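Galactose mutarotase related enzyme (PDB 3DCD) probably binds carbohydrate and may act as a sugar isomerase, as members of the aldose 1-epimerase family do, although its own activity is not established. Local coordinates at residues I172-A177 with K201-I206; A177-N182 with A259-A264. All blocks are in the same frame, centred on the assembly; numbering follows the deposited sequence.

Followed from the N terminus, the chain runs through 172-177 at the end of strand 169-175, turns through D176 and A177 and continues at once into 177-182, which carries strand 178-179. Contact 1 closes the shorter loop by bringing 201-206, at the start of strand 205-208, back to 172-177. Contact 2 closes a longer one, joining 177-182 to 259-264 in the loop after strand 249-256. The four segments alternate, so the two closures cross instead of nesting. A177 is common to both, and I172 and I206 of contact 1 pack on L179 of contact 2. Together they tie a small three-stranded sheet to one of the larger antiparallel sheets and to the loop after strand 249-256.

Contact 1 of 2, residues I172-A177 with K201-I206; sequences IPLKDA and KDDALI
I172 and I206 pair as antiparallel strands would, in a short junction where the small sheet holding strand 169-175 meets strand 205-208 of a larger sheet in the largely antiparallel beta-sandwich (supersandwich) fold of the galactose mutarotase family. The direct bond runs from I172 N to I206 O at 2.8 Å, with an N-H...O angle of 159°. The return bond is replaced by water: I206 N donates to a water molecule, 2.8 Å away, that also lies beside I172 O and A204 O.

The tight part is built on L174. It has CG beside the backbone N and anti to the carbonyl carbon (chi1 -78°), and its side chain crosses that of I206 at about a right angle, L174 CG resting 3.6 Å from I206 CD1. Its CD1 methyl lies against the loop leading into strand 205-208, meeting A204 CB at 3.8 Å and D203 CG at 3.7 Å, almost equally far from both carboxylate oxygens. L179 also touches I172, L174 and I206, while W240 packs against D203 and A204.

Farther along, the backbones part and water fills in. One molecule accepts from L174 N and lies near the carbonyl oxygens of D202 and A204; another donates to L174 O and, weakly, to D202 O. The D203 carboxylate is steadied from its own segment, since A204 N donates to D203 OD1 at 2.7 Å. At the far end a water accepts from A177 N at 2.7 Å and donates to D203 OD2 at 3.1 Å.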
loop_
_atom_site.group_PDB
_atom_site.type_symbol
_atom_site.label_atom_id
_atom_site.label_comp_id
_atom_site.label_asym_id
_atom_site.label_seq_id
_atom_site.Cartn_x
_atom_site.Cartn_y
_atom_site.Cartn_z
ATOM N N ILE A 172 -5.611 5.531 14.569
ATOM C CA ILE A 172 -5.945 4.270 15.215
ATOM C C ILE A 172 -4.656 3.577 15.619
ATOM O O ILE A 172 -3.941 3.068 14.745
ATOM C CB ILE A 172 -6.744 3.327 14.292
ATOM C CG1 ILE A 172 -7.921 4.076 13.627
ATOM C CG2 ILE A 172 -7.220 2.058 15.089
ATOM C CD1 ILE A 172 -8.641 3.278 12.526
ATOM N N PRO A 173 -4.352 3.535 16.930
ATOM C CA PRO A 173 -3.067 2.939 17.280
ATOM C C PRO A 173 -3.097 1.420 17.164
ATOM O O PRO A 173 -4.162 0.800 17.319
ATOM C CB PRO A 173 -2.844 3.365 18.748
ATOM C CG PRO A 173 -4.030 4.124 19.161
ATOM C CD PRO A 173 -5.101 3.978 18.115
ATOM N N LEU A 174 -1.936 0.828 16.887
ATOM C CA LEU A 174 -1.813 -0.630 16.855
ATOM C C LEU A 174 -1.227 -1.135 18.159
ATOM O O LEU A 174 -0.313 -0.523 18.701
ATOM C CB LEU A 174 -0.916 -1.080 15.696
ATOM C CG LEU A 174 -1.478 -1.119 14.280
ATOM C CD1 LEU A 174 -0.348 -1.115 13.267
ATOM C CD2 LEU A 174 -2.365 -2.336 14.077
ATOM N N LYS A 175 -1.766 -2.242 18.667
ATOM C CA LYS A 175 -1.212 -2.926 19.840
ATOM C C LYS A 175 -1.264 -4.427 19.532
ATOM O O LYS A 175 -2.337 -4.983 19.283
ATOM C CB LYS A 175 -2.014 -2.572 21.101
ATOM C CG LYS A 175 -1.276 -2.793 22.435
ATOM C CD LYS A 175 -2.168 -2.459 23.648
ATOM C CE LYS A 175 -1.961 -1.009 24.157
ATOM N NZ LYS A 175 -3.046 -0.504 25.100
ATOM N N ASP A 176 -0.095 -5.068 19.491
ATOM C CA ASP A 176 0.001 -6.504 19.151
ATOM C C ASP A 176 -0.663 -6.841 17.811
ATOM O O ASP A 176 -1.359 -7.855 17.679
ATOM C CB ASP A 176 -0.557 -7.372 20.290
ATOM C CG ASP A 176 0.206 -7.177 21.599
ATOM O OD1 ASP A 176 1.463 -7.208 21.562
ATOM O OD2 ASP A 176 -0.449 -6.999 22.661
ATOM N N ALA A 177 -0.443 -5.957 16.835
ATOM C CA ALA A 177 -0.896 -6.113 15.460
ATOM C C ALA A 177 -2.420 -6.047 15.263
ATOM O O ALA A 177 -2.914 -6.267 14.146
ATOM C CB ALA A 177 -0.283 -7.387 14.810
ATOM N N LYS A 201 8.068 3.206 16.582
ATOM C CA LYS A 201 8.343 2.251 17.676
ATOM C C LYS A 201 7.119 1.429 18.072
ATOM O O LYS A 201 7.253 0.289 18.520
ATOM C CB LYS A 201 8.938 2.937 18.913
ATOM C CG LYS A 201 8.047 3.982 19.560
ATOM C CD LYS A 201 8.577 4.313 20.967
ATOM C CE LYS A 201 8.152 5.695 21.406
ATOM N NZ LYS A 201 6.669 5.875 21.301
ATOM N N ASP A 202 5.940 2.015 17.904
ATOM C CA ASP A 202 4.677 1.343 18.202
ATOM C C ASP A 202 3.955 0.891 16.935
ATOM O O ASP A 202 2.719 0.859 16.900
ATOM C CB ASP A 202 3.763 2.271 19.010
ATOM C CG ASP A 202 4.347 2.625 20.358
ATOM O OD1 ASP A 202 5.074 1.803 20.941
ATOM O OD2 ASP A 202 4.103 3.748 20.818
ATOM N N ASP A 203 4.726 0.556 15.904
ATOM C CA ASP A 203 4.203 0.069 14.615
ATOM C C ASP A 203 3.577 1.221 13.783
ATOM O O ASP A 203 3.803 2.395 14.074
ATOM C CB ASP A 203 3.228 -1.093 14.863
ATOM C CG ASP A 203 3.191 -2.091 13.739
ATOM O OD1 ASP A 203 3.446 -1.737 12.560
ATOM O OD2 ASP A 203 2.877 -3.256 14.044
ATOM N N ALA A 204 2.832 0.869 12.740
ATOM C CA ALA A 204 2.309 1.801 11.733
ATOM C C ALA A 204 1.447 2.901 12.335
ATOM O O ALA A 204 0.717 2.660 13.299
ATOM C CB ALA A 204 1.495 1.035 10.680
ATOM N N LEU A 205 1.552 4.102 11.775
ATOM C CA LEU A 205 0.651 5.198 12.108
ATOM C C LEU A 205 -0.548 5.050 11.165
ATOM O O LEU A 205 -0.379 5.067 9.952
ATOM C CB LEU A 205 1.364 6.542 11.898
ATOM C CG LEU A 205 2.719 6.694 12.597
ATOM C CD1 LEU A 205 3.418 8.021 12.199
ATOM C CD2 LEU A 205 2.543 6.603 14.109
ATOM N N ILE A 206 -1.752 4.884 11.722
ATOM C CA ILE A 206 -2.931 4.625 10.905
ATOM C C ILE A 206 -3.894 5.772 11.048
ATOM O O ILE A 206 -4.328 6.056 12.168
ATOM C CB ILE A 206 -3.654 3.291 11.312
ATOM C CG1 ILE A 206 -2.695 2.099 11.183
ATOM C CG2 ILE A 206 -4.925 3.088 10.462
ATOM C CD1 ILE A 206 -3.241 0.772 11.749
HETATM O O HOH W 1 -1.494 4.145 14.456
HETATM O O HOH W 2 0.629 2.098 16.065
HETATM O O HOH W 3 2.171 -1.907 18.422
HETATM O O HOH W 4 1.447 -4.010 16.640
#

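Contact 2 of 2, residues A177-N182 with A259-A264; sequences ASLDWN and ADRDDA
L179 exchanges two backbone hydrogen bonds with the residues flanking R261. L179 N donates to D260 O at 2.8 Å, and D262 N donates to L179 O at 2.9 Å. S178 adds a CA-H...O contact to the same D260 O.

Side-chain packing follows from this pairing: L179 CG and CD1 lie against A259 O, and CD2 reaches A259 CB, while CD1 also meets the R261 methylene CG at 3.9 Å. The two backbone bonds form a single beta bridge of the parallel pattern between L179 and R261, by which the edge strand 178-179 of a three-stranded sheet takes hold of a loop that goes on into the type I turn R261-A264.

The aromatic contribution is a cation-pi stack. The R261 chain bends at chi3 (63°), and its guanidinium lies flat on the W181 indole, the planes 7° apart and R261 CZ 3.7 Å from the centroid of the five-membered ring. Y272 makes a second cation-pi contact with R261 and meets W181 edge-to-face. An alanine in place of W181 would probably leave that guanidinium face without its aromatic partner and R261 freer to turn, despite Y272 and the salt bridge to D263, whose hydrogen bond is weak.

Charges of like sign also meet. D180 OD1 and D262 OD2 stand 4.0 Å apart, and two waters each donate to both oxygens, which probably eases the repulsion; D180 OD2 is hydrogen-bonded to N183 ND2. One of these waters also accepts from N182 N at 2.8 Å.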
loop_
_atom_site.group_PDB
_atom_site.type_symbol
_atom_site.label_atom_id
_atom_site.label_comp_id
_atom_site.label_asym_id
_atom_site.label_seq_id
_atom_site.Cartn_x
_atom_site.Cartn_y
_atom_site.Cartn_z
ATOM N N ALA A 177 -0.443 -5.957 16.835
ATOM C CA ALA A 177 -0.896 -6.113 15.460
ATOM C C ALA A 177 -2.420 -6.047 15.263
ATOM O O ALA A 177 -2.914 -6.267 14.146
ATOM C CB ALA A 177 -0.283 -7.387 14.810
ATOM N N SER A 178 -3.144 -5.731 16.348
ATOM C CA SER A 178 -4.579 -5.475 16.280
ATOM C C SER A 178 -4.856 -4.007 16.550
ATOM O O SER A 178 -4.030 -3.319 17.172
ATOM C CB SER A 178 -5.333 -6.323 17.289
ATOM O OG SER A 178 -5.288 -7.691 16.891
ATOM N N LEU A 179 -6.006 -3.523 16.083
ATOM C CA LEU A 179 -6.415 -2.127 16.373
ATOM C C LEU A 179 -6.773 -1.930 17.856
ATOM O O LEU A 179 -7.701 -2.563 18.389
ATOM C CB LEU A 179 -7.568 -1.659 15.463
ATOM C CG LEU A 179 -7.514 -1.919 13.942
ATOM C CD1 LEU A 179 -8.722 -1.282 13.247
ATOM C CD2 LEU A 179 -6.221 -1.389 13.320
ATOM N N ASP A 180 -6.026 -1.047 18.511
ATOM C CA ASP A 180 -6.256 -0.653 19.887
ATOM C C ASP A 180 -7.411 0.372 19.866
ATOM O O ASP A 180 -7.236 1.582 20.100
ATOM C CB ASP A 180 -4.949 -0.088 20.469
ATOM C CG ASP A 180 -5.039 0.249 21.931
ATOM O OD1 ASP A 180 -5.947 -0.245 22.633
ATOM O OD2 ASP A 180 -4.179 1.026 22.382
ATOM N N TRP A 181 -8.600 -0.142 19.572
ATOM C CA TRP A 181 -9.728 0.684 19.181
ATOM C C TRP A 181 -10.032 1.812 20.163
ATOM O O TRP A 181 -10.254 2.954 19.752
ATOM C CB TRP A 181 -10.983 -0.165 18.935
ATOM C CG TRP A 181 -12.039 0.663 18.271
ATOM C CD1 TRP A 181 -13.096 1.277 18.876
ATOM C CD2 TRP A 181 -12.089 1.031 16.887
ATOM N NE1 TRP A 181 -13.809 2.009 17.947
ATOM C CE2 TRP A 181 -13.221 1.854 16.715
ATOM C CE3 TRP A 181 -11.295 0.726 15.768
ATOM C CZ2 TRP A 181 -13.583 2.377 15.471
ATOM C CZ3 TRP A 181 -11.655 1.245 14.536
ATOM C CH2 TRP A 181 -12.788 2.069 14.398
ATOM N N ASN A 182 -10.021 1.506 21.452
ATOM C CA ASN A 182 -10.454 2.508 22.436
ATOM C C ASN A 182 -9.482 3.651 22.651
ATOM O O ASN A 182 -9.798 4.623 23.347
ATOM C CB ASN A 182 -10.841 1.857 23.764
ATOM C CG ASN A 182 -12.221 1.196 23.709
ATOM O OD1 ASN A 182 -12.491 0.237 24.452
ATOM N ND2 ASN A 182 -13.104 1.707 22.844
ATOM N N ALA A 259 -6.582 -4.094 9.611
ATOM C CA ALA A 259 -6.325 -5.191 10.538
ATOM C C ALA A 259 -7.537 -5.457 11.450
ATOM O O ALA A 259 -8.373 -4.570 11.654
ATOM C CB ALA A 259 -5.132 -4.845 11.385
ATOM N N ASP A 260 -7.605 -6.657 12.022
ATOM C CA ASP A 260 -8.581 -6.960 13.079
ATOM C C ASP A 260 -8.497 -5.931 14.217
ATOM O O ASP A 260 -7.413 -5.488 14.595
ATOM C CB ASP A 260 -8.329 -8.356 13.682
ATOM C CG ASP A 260 -9.167 -9.466 13.032
ATOM O OD1 ASP A 260 -9.963 -9.208 12.097
ATOM O OD2 ASP A 260 -9.027 -10.626 13.480
ATOM N N ARG A 261 -9.657 -5.552 14.743
ATOM C CA ARG A 261 -9.739 -4.851 16.012
ATOM C C ARG A 261 -9.381 -5.775 17.146
ATOM O O ARG A 261 -9.565 -7.003 17.040
ATOM C CB ARG A 261 -11.160 -4.344 16.223
ATOM C CG ARG A 261 -11.454 -3.172 15.312
ATOM C CD ARG A 261 -12.922 -2.908 15.197
ATOM N NE ARG A 261 -13.530 -2.540 16.467
ATOM C CZ ARG A 261 -14.573 -1.713 16.563
ATOM N NH1 ARG A 261 -15.099 -1.166 15.466
ATOM N NH2 ARG A 261 -15.075 -1.427 17.753
ATOM N N ASP A 262 -8.910 -5.191 18.247
ATOM C CA ASP A 262 -8.567 -5.982 19.418
ATOM C C ASP A 262 -9.737 -6.864 19.869
ATOM O O ASP A 262 -9.524 -7.979 20.347
ATOM C CB ASP A 262 -8.013 -5.125 20.575
ATOM C CG ASP A 262 -8.898 -3.917 20.946
ATOM O OD1 ASP A 262 -9.977 -3.673 20.338
ATOM O OD2 ASP A 262 -8.486 -3.191 21.888
ATOM N N ASP A 263 -10.966 -6.384 19.665
ATOM C CA ASP A 263 -12.170 -7.130 20.061
ATOM C C ASP A 263 -12.920 -7.862 18.921
ATOM O O ASP A 263 -14.093 -8.194 19.070
ATOM C CB ASP A 263 -13.134 -6.185 20.802
ATOM C CG ASP A 263 -13.528 -4.983 19.975
ATOM O OD1 ASP A 263 -13.294 -4.955 18.744
ATOM O OD2 ASP A 263 -14.087 -4.032 20.551
ATOM N N ALA A 264 -12.275 -8.093 17.780
ATOM C CA ALA A 264 -12.953 -8.781 16.677
ATOM C C ALA A 264 -13.420 -10.174 17.110
ATOM O O ALA A 264 -12.695 -10.868 17.837
ATOM C CB ALA A 264 -12.023 -8.885 15.470
HETATM O O HOH W 5 -5.874 -3.387 22.293
HETATM O O HOH W 6 -9.175 -0.844 22.690
#